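Local coordinates for protein EvdO2 (Micromonospora carbonacea, PDB 4XAC) that probably acts as a 2-oxoglutarate-dependent, non-haem iron oxygenase of the phytanoyl-CoA dioxygenase family, at residues G143-T148 with V230-S235. Sequence-based numbering, arbitrary orientation.
With AKG (2-oxoglutaric acid), chain D.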
loop_
_atom_site.group_PDB
_atom_site.type_symbol
_atom_site.label_atom_id
_atom_site.label_comp_id
_atom_site.label_asym_id
_atom_site.label_seq_id
_atom_site.Cartn_x
_atom_site.Cartn_y
_atom_site.Cartn_z
ATOM N N GLY A 143 -8.802 -9.157 4.980
ATOM C CA GLY A 143 -7.867 -8.120 5.348
ATOM C C GLY A 143 -7.927 -6.914 4.460
ATOM O O GLY A 143 -8.629 -6.889 3.443
ATOM N N LEU A 144 -7.171 -5.902 4.862
ATOM C CA LEU A 144 -7.110 -4.676 4.106
ATOM C C LEU A 144 -5.771 -3.998 4.331
ATOM O O LEU A 144 -4.987 -4.389 5.208
ATOM C CB LEU A 144 -8.291 -3.755 4.500
ATOM C CG LEU A 144 -8.515 -3.389 5.976
ATOM C CD1 LEU A 144 -7.438 -2.424 6.487
ATOM C CD2 LEU A 144 -9.892 -2.762 6.178
ATOM N N SER A 145 -5.510 -2.978 3.527
ATOM C CA SER A 145 -4.310 -2.171 3.653
ATOM C C SER A 145 -4.706 -0.719 3.846
ATOM O O SER A 145 -5.616 -0.256 3.183
ATOM C CB SER A 145 -3.430 -2.315 2.411
ATOM O OG SER A 145 -2.998 -3.661 2.288
ATOM N N ILE A 146 -4.026 -0.013 4.750
ATOM C CA ILE A 146 -4.231 1.435 4.921
ATOM C C ILE A 146 -2.973 2.175 4.481
ATOM O O ILE A 146 -1.929 2.117 5.134
ATOM C CB ILE A 146 -4.587 1.817 6.383
ATOM C CG1 ILE A 146 -5.905 1.161 6.781
ATOM C CG2 ILE A 146 -4.740 3.349 6.520
ATOM C CD1 ILE A 146 -6.208 1.170 8.318
ATOM N N TRP A 147 -3.096 2.839 3.338
ATOM C CA TRP A 147 -1.991 3.503 2.656
ATOM C C TRP A 147 -2.002 4.974 3.046
ATOM O O TRP A 147 -2.795 5.736 2.514
ATOM C CB TRP A 147 -2.179 3.308 1.138
ATOM C CG TRP A 147 -1.092 3.672 0.134
ATOM C CD1 TRP A 147 -0.164 2.815 -0.435
ATOM C CD2 TRP A 147 -0.931 4.932 -0.545
ATOM N NE1 TRP A 147 0.596 3.495 -1.369
ATOM C CE2 TRP A 147 0.144 4.784 -1.461
ATOM C CE3 TRP A 147 -1.571 6.175 -0.454
ATOM C CZ2 TRP A 147 0.585 5.834 -2.272
ATOM C CZ3 TRP A 147 -1.121 7.221 -1.273
ATOM C CH2 TRP A 147 -0.056 7.041 -2.157
ATOM N N THR A 148 -1.126 5.368 3.976
ATOM C CA THR A 148 -1.067 6.760 4.437
ATOM C C THR A 148 0.032 7.496 3.686
ATOM O O THR A 148 1.169 7.035 3.650
ATOM C CB THR A 148 -0.786 6.866 5.957
ATOM O OG1 THR A 148 -1.828 6.210 6.686
ATOM C CG2 THR A 148 -0.720 8.327 6.401
ATOM N N VAL A 230 2.340 2.068 4.732
ATOM C CA VAL A 230 1.194 1.179 4.605
ATOM C C VAL A 230 1.091 0.291 5.829
ATOM O O VAL A 230 2.082 -0.279 6.267
ATOM C CB VAL A 230 1.280 0.308 3.343
ATOM C CG1 VAL A 230 -0.032 -0.445 3.125
ATOM C CG2 VAL A 230 1.590 1.177 2.120
ATOM N N LEU A 231 -0.109 0.210 6.393
ATOM C CA LEU A 231 -0.383 -0.718 7.470
ATOM C C LEU A 231 -1.364 -1.762 6.977
ATOM O O LEU A 231 -2.448 -1.428 6.481
ATOM C CB LEU A 231 -0.956 0.005 8.688
ATOM C CG LEU A 231 0.027 0.833 9.500
ATOM C CD1 LEU A 231 -0.757 1.659 10.546
ATOM C CD2 LEU A 231 1.055 -0.081 10.175
ATOM N N VAL A 232 -0.976 -3.019 7.114
ATOM C CA VAL A 232 -1.796 -4.146 6.692
ATOM C C VAL A 232 -2.418 -4.821 7.896
ATOM O O VAL A 232 -1.705 -5.144 8.829
ATOM C CB VAL A 232 -0.959 -5.166 5.925
ATOM C CG1 VAL A 232 -1.810 -6.371 5.526
ATOM C CG2 VAL A 232 -0.326 -4.495 4.712
ATOM N N PHE A 233 -3.734 -5.020 7.863
ATOM C CA PHE A 233 -4.476 -5.691 8.931
ATOM C C PHE A 233 -5.241 -6.879 8.367
ATOM O O PHE A 233 -5.923 -6.761 7.339
ATOM C CB PHE A 233 -5.454 -4.715 9.620
ATOM C CG PHE A 233 -4.773 -3.581 10.341
ATOM C CD1 PHE A 233 -4.581 -2.357 9.711
ATOM C CD2 PHE A 233 -4.308 -3.745 11.641
ATOM C CE1 PHE A 233 -3.940 -1.316 10.364
ATOM C CE2 PHE A 233 -3.661 -2.703 12.299
ATOM C CZ PHE A 233 -3.484 -1.487 11.658
ATOM N N MET A 234 -5.160 -8.020 9.047
ATOM C CA MET A 234 -5.750 -9.230 8.499
ATOM C C MET A 234 -6.171 -10.203 9.571
ATOM O O MET A 234 -5.606 -10.236 10.667
ATOM C CB MET A 234 -4.757 -9.916 7.558
ATOM C CG MET A 234 -3.519 -10.396 8.260
ATOM S SD MET A 234 -2.200 -10.729 7.080
ATOM C CE MET A 234 -0.929 -11.357 8.177
ATOM N N SER A 235 -7.158 -11.018 9.229
ATOM C CA SER A 235 -7.573 -12.135 10.077
ATOM C C SER A 235 -6.571 -13.270 10.064
ATOM O O SER A 235 -5.709 -13.358 9.183
ATOM C CB SER A 235 -8.909 -12.677 9.603
ATOM O OG SER A 235 -8.715 -13.383 8.389
HETATM C C1 AKG D . -0.445 -1.422 -1.849
HETATM O O1 AKG D . -0.411 -0.648 -0.851
HETATM O O2 AKG D . -1.004 -2.545 -1.793
HETATM C C2 AKG D . 0.222 -1.018 -3.119
HETATM O O5 AKG D . 0.279 -1.809 -4.058
HETATM C C3 AKG D . 0.843 0.333 -3.220
HETATM C C4 AKG D . 1.499 0.713 -4.508
HETATM C C5 AKG D . 2.269 1.996 -4.542
HETATM O O3 AKG D . 2.347 2.712 -3.509
HETATM O O4 AKG D . 2.840 2.373 -5.602
#
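W147 and V230 meet beside the bound 2-oxoglutarate, where two antiparallel strands of the cupin-type double-stranded beta-helix form part of the cofactor pocket. CG2 of V230 sits 3.5 Å from CD1 of W147, the two side chains crossing at a slant. With CG anti to the backbone N (chi1 -170°), the indole extends edge-on toward the ligand, and its NE1 donates to O3 of the distal carboxylate at 2.9 Å (N-H...O 155°), the oxygen lying in the ring plane. T126 and H209 also hydrogen-bond the ligand. A phenylalanine in place of W147 would probably leave O3 without this N-H donor and the carboxylate less firmly oriented. Farther along the same face, CB of S145 packs on CG1 of V230 at 3.9 Å, and a nickel ion, probably standing in for the catalytic iron, lies about 6 Å from the S145 side chain. The backbones behind these groups are joined where L144 pairs with F233 and I146 with L231, each through two hydrogen bonds, the shortest from I146 N to L231 O at 2.7 Å. On the other face, L144, L231 and F233 touch helix 89-102, at F101, C94 and A98 respectively. There CD1 of I146 approaches CE1 of the F233 ring at 3.9 Å, while CD1 of L144 lies at that ring's edge, 4.3 Å from F233 CD1.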